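Local coordinates for N-alpha-acetyltransferase 38, NatC auxiliary subunit (Saccharomyces cerevisiae, PDB 6YGA), which serves as the small auxiliary subunit of the NatC complex, which associates with ribosomes and acetylates the N-termini of nascent proteins, at residues C[29-42]-C[54-66]. Residues are numbered along the deposited sequence; the frame is centred on the assembly and turned at random.
Sequences VAVDAQMNLLLDHV and GLVSVPRRSVKTI
Leu37 and Val58 face each other as a hydrogen-bonded antiparallel pair; the shorter of their two bonds, Val58 N to Leu37 O, measures 2.8 Å. On the same face, Leu37 CB lies 3.5 Å from Val58 CG2. With CG anti to the carbonyl carbon (chi1 -44°) and CD1 extended beyond it (chi2 166°), Leu37 reaches Ile66 tip to tip, CD1 to CD1 at 3.7 Å. Branched aliphatic side chains suit this compact core, where Val42 crosses Val56 at about a right angle, Leu28 packs on Leu37 and Leu39, and Leu24 on Val42 and Val58. Leu39 and Val56 form the next pair; the bond from Leu39 N to Val56 O is nearly straight (173°). These strands belong to the strongly bent antiparallel sheet of the Sm/LSM fold, whose chain turns corners at Asp40-His41 and Leu55. On the other face, Leu38 crosses Leu55, and the small Ser57 lets Leu38 CD1 lie 3.7 Å from its CB, while Tyr34 of the N-alpha-acetyltransferase 30 chain packs on both Leu38 and Ser57. Packing thins toward solvent-exposed Arg60, where a long, charged side chain is at home. Asn36, just after the Asp32-Met35 turn, suits its place because its amide both accepts, weakly, from Arg60 N through OD1 and donates from ND2 to Asp32 OD2.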
loop_
_atom_site.group_PDB
_atom_site.type_symbol
_atom_site.label_atom_id
_atom_site.label_comp_id
_atom_site.label_asym_id
_atom_site.label_seq_id
_atom_site.Cartn_x
_atom_site.Cartn_y
_atom_site.Cartn_z
ATOM N N VAL C 29 -31.946 1.113 11.695
ATOM C CA VAL C 29 -31.355 2.161 10.876
ATOM C C VAL C 29 -32.177 2.430 9.623
ATOM O O VAL C 29 -32.414 3.586 9.270
ATOM C CB VAL C 29 -29.900 1.793 10.514
ATOM C CG1 VAL C 29 -29.361 2.741 9.457
ATOM C CG2 VAL C 29 -29.028 1.818 11.750
ATOM N N ALA C 30 -32.615 1.377 8.937
ATOM C CA ALA C 30 -33.385 1.553 7.715
ATOM C C ALA C 30 -34.235 0.316 7.464
ATOM O O ALA C 30 -33.893 -0.790 7.893
ATOM C CB ALA C 30 -32.471 1.827 6.513
ATOM N N VAL C 31 -35.349 0.525 6.767
ATOM C CA VAL C 31 -36.226 -0.546 6.308
ATOM C C VAL C 31 -36.677 -0.199 4.895
ATOM O O VAL C 31 -36.884 0.976 4.574
ATOM C CB VAL C 31 -37.432 -0.750 7.257
ATOM C CG1 VAL C 31 -38.292 0.506 7.335
ATOM C CG2 VAL C 31 -38.268 -1.954 6.829
ATOM N N ASP C 32 -36.797 -1.213 4.039
ATOM C CA ASP C 32 -37.195 -1.017 2.653
ATOM C C ASP C 32 -38.582 -1.615 2.412
ATOM O O ASP C 32 -39.271 -2.046 3.343
ATOM C CB ASP C 32 -36.145 -1.606 1.703
ATOM C CG ASP C 32 -36.002 -3.114 1.835
ATOM O OD1 ASP C 32 -36.657 -3.712 2.714
ATOM O OD2 ASP C 32 -35.222 -3.700 1.052
ATOM N N ALA C 33 -38.983 -1.652 1.139
ATOM C CA ALA C 33 -40.334 -2.081 0.793
ATOM C C ALA C 33 -40.540 -3.572 1.032
ATOM O O ALA C 33 -41.667 -4.005 1.294
ATOM C CB ALA C 33 -40.634 -1.732 -0.665
ATOM N N GLN C 34 -39.474 -4.366 0.948
ATOM C CA GLN C 34 -39.555 -5.808 1.134
ATOM C C GLN C 34 -39.263 -6.233 2.572
ATOM O O GLN C 34 -38.982 -7.412 2.813
ATOM C CB GLN C 34 -38.606 -6.512 0.164
ATOM C CG GLN C 34 -38.840 -6.140 -1.299
ATOM C CD GLN C 34 -40.255 -6.451 -1.769
ATOM O OE1 GLN C 34 -40.954 -5.586 -2.303
ATOM N NE2 GLN C 34 -40.680 -7.693 -1.576
HETATM N N MSE C 35 -39.327 -5.301 3.520
HETATM C CA MSE C 35 -39.096 -5.558 4.942
HETATM C C MSE C 35 -37.682 -6.062 5.236
HETATM O O MSE C 35 -37.467 -6.770 6.221
HETATM C CB MSE C 35 -40.129 -6.550 5.495
HETATM C CG MSE C 35 -40.517 -6.283 6.945
HETATM SE SE MSE C 35 -41.686 -7.637 7.725
HETATM C CE MSE C 35 -40.387 -9.072 7.964
ATOM N N ASN C 36 -36.719 -5.706 4.388
ATOM C CA ASN C 36 -35.320 -5.906 4.743
ATOM C C ASN C 36 -34.915 -4.846 5.758
ATOM O O ASN C 36 -35.132 -3.651 5.536
ATOM C CB ASN C 36 -34.423 -5.826 3.506
ATOM C CG ASN C 36 -34.836 -6.797 2.417
ATOM O OD1 ASN C 36 -35.186 -7.944 2.692
ATOM N ND2 ASN C 36 -34.806 -6.336 1.170
ATOM N N LEU C 37 -34.343 -5.275 6.878
ATOM C CA LEU C 37 -33.974 -4.364 7.951
ATOM C C LEU C 37 -32.462 -4.205 8.016
ATOM O O LEU C 37 -31.713 -5.149 7.743
ATOM C CB LEU C 37 -34.488 -4.858 9.305
ATOM C CG LEU C 37 -35.916 -5.393 9.375
ATOM C CD1 LEU C 37 -36.122 -6.131 10.682
ATOM C CD2 LEU C 37 -36.918 -4.265 9.234
ATOM N N LEU C 38 -32.021 -3.005 8.376
ATOM C CA LEU C 38 -30.624 -2.728 8.677
ATOM C C LEU C 38 -30.539 -2.266 10.123
ATOM O O LEU C 38 -31.205 -1.299 10.507
ATOM C CB LEU C 38 -30.045 -1.667 7.735
ATOM C CG LEU C 38 -28.547 -1.372 7.857
ATOM C CD1 LEU C 38 -27.717 -2.590 7.482
ATOM C CD2 LEU C 38 -28.162 -0.168 7.001
ATOM N N LEU C 39 -29.734 -2.961 10.921
ATOM C CA LEU C 39 -29.641 -2.711 12.352
ATOM C C LEU C 39 -28.211 -2.357 12.736
ATOM O O LEU C 39 -27.254 -2.934 12.209
ATOM C CB LEU C 39 -30.104 -3.933 13.152
ATOM C CG LEU C 39 -31.542 -4.413 12.960
ATOM C CD1 LEU C 39 -31.736 -5.768 13.620
ATOM C CD2 LEU C 39 -32.523 -3.403 13.524
ATOM N N ASP C 40 -28.074 -1.412 13.663
ATOM C CA ASP C 40 -26.782 -0.971 14.164
ATOM C C ASP C 40 -26.632 -1.368 15.626
ATOM O O ASP C 40 -27.617 -1.546 16.347
ATOM C CB ASP C 40 -26.619 0.548 14.023
ATOM C CG ASP C 40 -25.162 0.983 13.972
ATOM O OD1 ASP C 40 -24.271 0.110 14.059
ATOM O OD2 ASP C 40 -24.906 2.198 13.834
ATOM N N HIS C 41 -25.374 -1.492 16.054
ATOM C CA HIS C 41 -25.030 -1.889 17.420
ATOM C C HIS C 41 -25.689 -3.219 17.785
ATOM O O HIS C 41 -26.215 -3.395 18.885
ATOM C CB HIS C 41 -25.399 -0.791 18.423
ATOM C CG HIS C 41 -24.947 0.577 18.011
ATOM N ND1 HIS C 41 -23.617 0.911 17.869
ATOM C CD2 HIS C 41 -25.648 1.697 17.711
ATOM C CE1 HIS C 41 -23.519 2.176 17.497
ATOM N NE2 HIS C 41 -24.737 2.676 17.395
ATOM N N VAL C 42 -25.655 -4.165 16.847
ATOM C CA VAL C 42 -26.370 -5.425 17.013
ATOM C C VAL C 42 -25.685 -6.279 18.068
ATOM O O VAL C 42 -24.456 -6.429 18.072
ATOM C CB VAL C 42 -26.462 -6.171 15.673
ATOM C CG1 VAL C 42 -26.894 -7.615 15.887
ATOM C CG2 VAL C 42 -27.431 -5.470 14.751
ATOM N N GLY C 54 -22.041 -5.309 15.382
ATOM C CA GLY C 54 -21.993 -4.032 14.682
ATOM C C GLY C 54 -23.196 -3.824 13.791
ATOM O O GLY C 54 -24.339 -4.028 14.208
ATOM N N LEU C 55 -22.943 -3.405 12.554
ATOM C CA LEU C 55 -24.002 -3.097 11.602
ATOM C C LEU C 55 -24.354 -4.355 10.817
ATOM O O LEU C 55 -23.507 -4.899 10.100
ATOM C CB LEU C 55 -23.569 -1.980 10.654
ATOM C CG LEU C 55 -24.641 -1.430 9.712
ATOM C CD1 LEU C 55 -25.666 -0.601 10.475
ATOM C CD2 LEU C 55 -24.013 -0.615 8.590
ATOM N N VAL C 56 -25.601 -4.809 10.948
ATOM C CA VAL C 56 -26.073 -6.031 10.309
ATOM C C VAL C 56 -27.371 -5.739 9.567
ATOM O O VAL C 56 -28.217 -4.979 10.052
ATOM C CB VAL C 56 -26.290 -7.166 11.336
ATOM C CG1 VAL C 56 -26.438 -8.505 10.627
ATOM C CG2 VAL C 56 -25.155 -7.213 12.349
ATOM N N SER C 57 -27.525 -6.342 8.391
ATOM C CA SER C 57 -28.778 -6.323 7.649
ATOM C C SER C 57 -29.404 -7.709 7.712
ATOM O O SER C 57 -28.704 -8.718 7.591
ATOM C CB SER C 57 -28.563 -5.908 6.188
ATOM O OG SER C 57 -28.054 -6.982 5.415
ATOM N N VAL C 58 -30.714 -7.760 7.917
ATOM C CA VAL C 58 -31.441 -9.018 8.016
ATOM C C VAL C 58 -32.437 -9.095 6.863
ATOM O O VAL C 58 -33.298 -8.221 6.726
ATOM C CB VAL C 58 -32.148 -9.180 9.374
ATOM C CG1 VAL C 58 -31.118 -9.355 10.477
ATOM C CG2 VAL C 58 -33.032 -7.988 9.688
ATOM N N PRO C 59 -32.336 -10.092 5.988
ATOM C CA PRO C 59 -33.299 -10.218 4.889
ATOM C C PRO C 59 -34.670 -10.653 5.393
ATOM O O PRO C 59 -34.869 -10.965 6.568
ATOM C CB PRO C 59 -32.672 -11.281 3.980
ATOM C CG PRO C 59 -31.222 -11.331 4.377
ATOM C CD PRO C 59 -31.206 -11.022 5.841
ATOM N N ARG C 60 -35.625 -10.677 4.462
ATOM C CA ARG C 60 -37.005 -11.010 4.807
ATOM C C ARG C 60 -37.117 -12.429 5.354
ATOM O O ARG C 60 -37.710 -12.652 6.416
ATOM C CB ARG C 60 -37.900 -10.838 3.579
ATOM C CG ARG C 60 -39.217 -11.586 3.669
ATOM C CD ARG C 60 -39.961 -11.580 2.344
ATOM N NE ARG C 60 -41.209 -12.333 2.430
ATOM C CZ ARG C 60 -42.347 -11.835 2.905
ATOM N NH1 ARG C 60 -42.393 -10.582 3.336
ATOM N NH2 ARG C 60 -43.436 -12.587 2.953
ATOM N N ARG C 61 -36.555 -13.403 4.634
ATOM C CA ARG C 61 -36.695 -14.802 5.026
ATOM C C ARG C 61 -36.108 -15.068 6.407
ATOM O O ARG C 61 -36.571 -15.969 7.116
ATOM C CB ARG C 61 -36.024 -15.701 3.986
ATOM C CG ARG C 61 -36.239 -17.191 4.203
ATOM C CD ARG C 61 -35.082 -18.008 3.644
ATOM N NE ARG C 61 -33.876 -17.879 4.458
ATOM C CZ ARG C 61 -32.754 -18.559 4.245
ATOM N NH1 ARG C 61 -32.680 -19.421 3.241
ATOM N NH2 ARG C 61 -31.705 -18.381 5.037
ATOM N N SER C 62 -35.105 -14.291 6.811
ATOM C CA SER C 62 -34.369 -14.586 8.033
ATOM C C SER C 62 -35.092 -14.147 9.298
ATOM O O SER C 62 -34.781 -14.660 10.380
ATOM C CB SER C 62 -32.992 -13.926 7.977
ATOM O OG SER C 62 -32.209 -14.498 6.942
ATOM N N VAL C 63 -36.037 -13.222 9.199
ATOM C CA VAL C 63 -36.671 -12.638 10.374
ATOM C C VAL C 63 -37.833 -13.523 10.810
ATOM O O VAL C 63 -38.792 -13.722 10.057
ATOM C CB VAL C 63 -37.143 -11.205 10.091
ATOM C CG1 VAL C 63 -37.994 -10.684 11.233
ATOM C CG2 VAL C 63 -35.944 -10.299 9.862
ATOM N N LYS C 64 -37.738 -14.065 12.026
ATOM C CA LYS C 64 -38.860 -14.797 12.602
ATOM C C LYS C 64 -39.892 -13.843 13.190
ATOM O O LYS C 64 -41.093 -13.980 12.932
ATOM C CB LYS C 64 -38.363 -15.781 13.664
ATOM C CG LYS C 64 -39.365 -16.058 14.778
ATOM C CD LYS C 64 -38.900 -17.187 15.687
ATOM C CE LYS C 64 -39.738 -17.263 16.955
ATOM N NZ LYS C 64 -39.469 -16.115 17.865
ATOM N N THR C 65 -39.441 -12.859 13.966
ATOM C CA THR C 65 -40.357 -11.921 14.599
ATOM C C THR C 65 -39.621 -10.631 14.929
ATOM O O THR C 65 -38.391 -10.597 15.011
ATOM C CB THR C 65 -40.980 -12.513 15.866
ATOM O OG1 THR C 65 -41.911 -11.575 16.420
ATOM C CG2 THR C 65 -39.901 -12.812 16.894
ATOM N N ILE C 66 -40.398 -9.570 15.120
ATOM C CA ILE C 66 -39.888 -8.256 15.494
ATOM C C ILE C 66 -40.617 -7.812 16.754
ATOM O O ILE C 66 -41.853 -7.802 16.790
ATOM C CB ILE C 66 -40.072 -7.232 14.359
ATOM C CG1 ILE C 66 -39.349 -7.701 13.095
ATOM C CG2 ILE C 66 -39.549 -5.868 14.776
ATOM C CD1 ILE C 66 -39.579 -6.808 11.896
#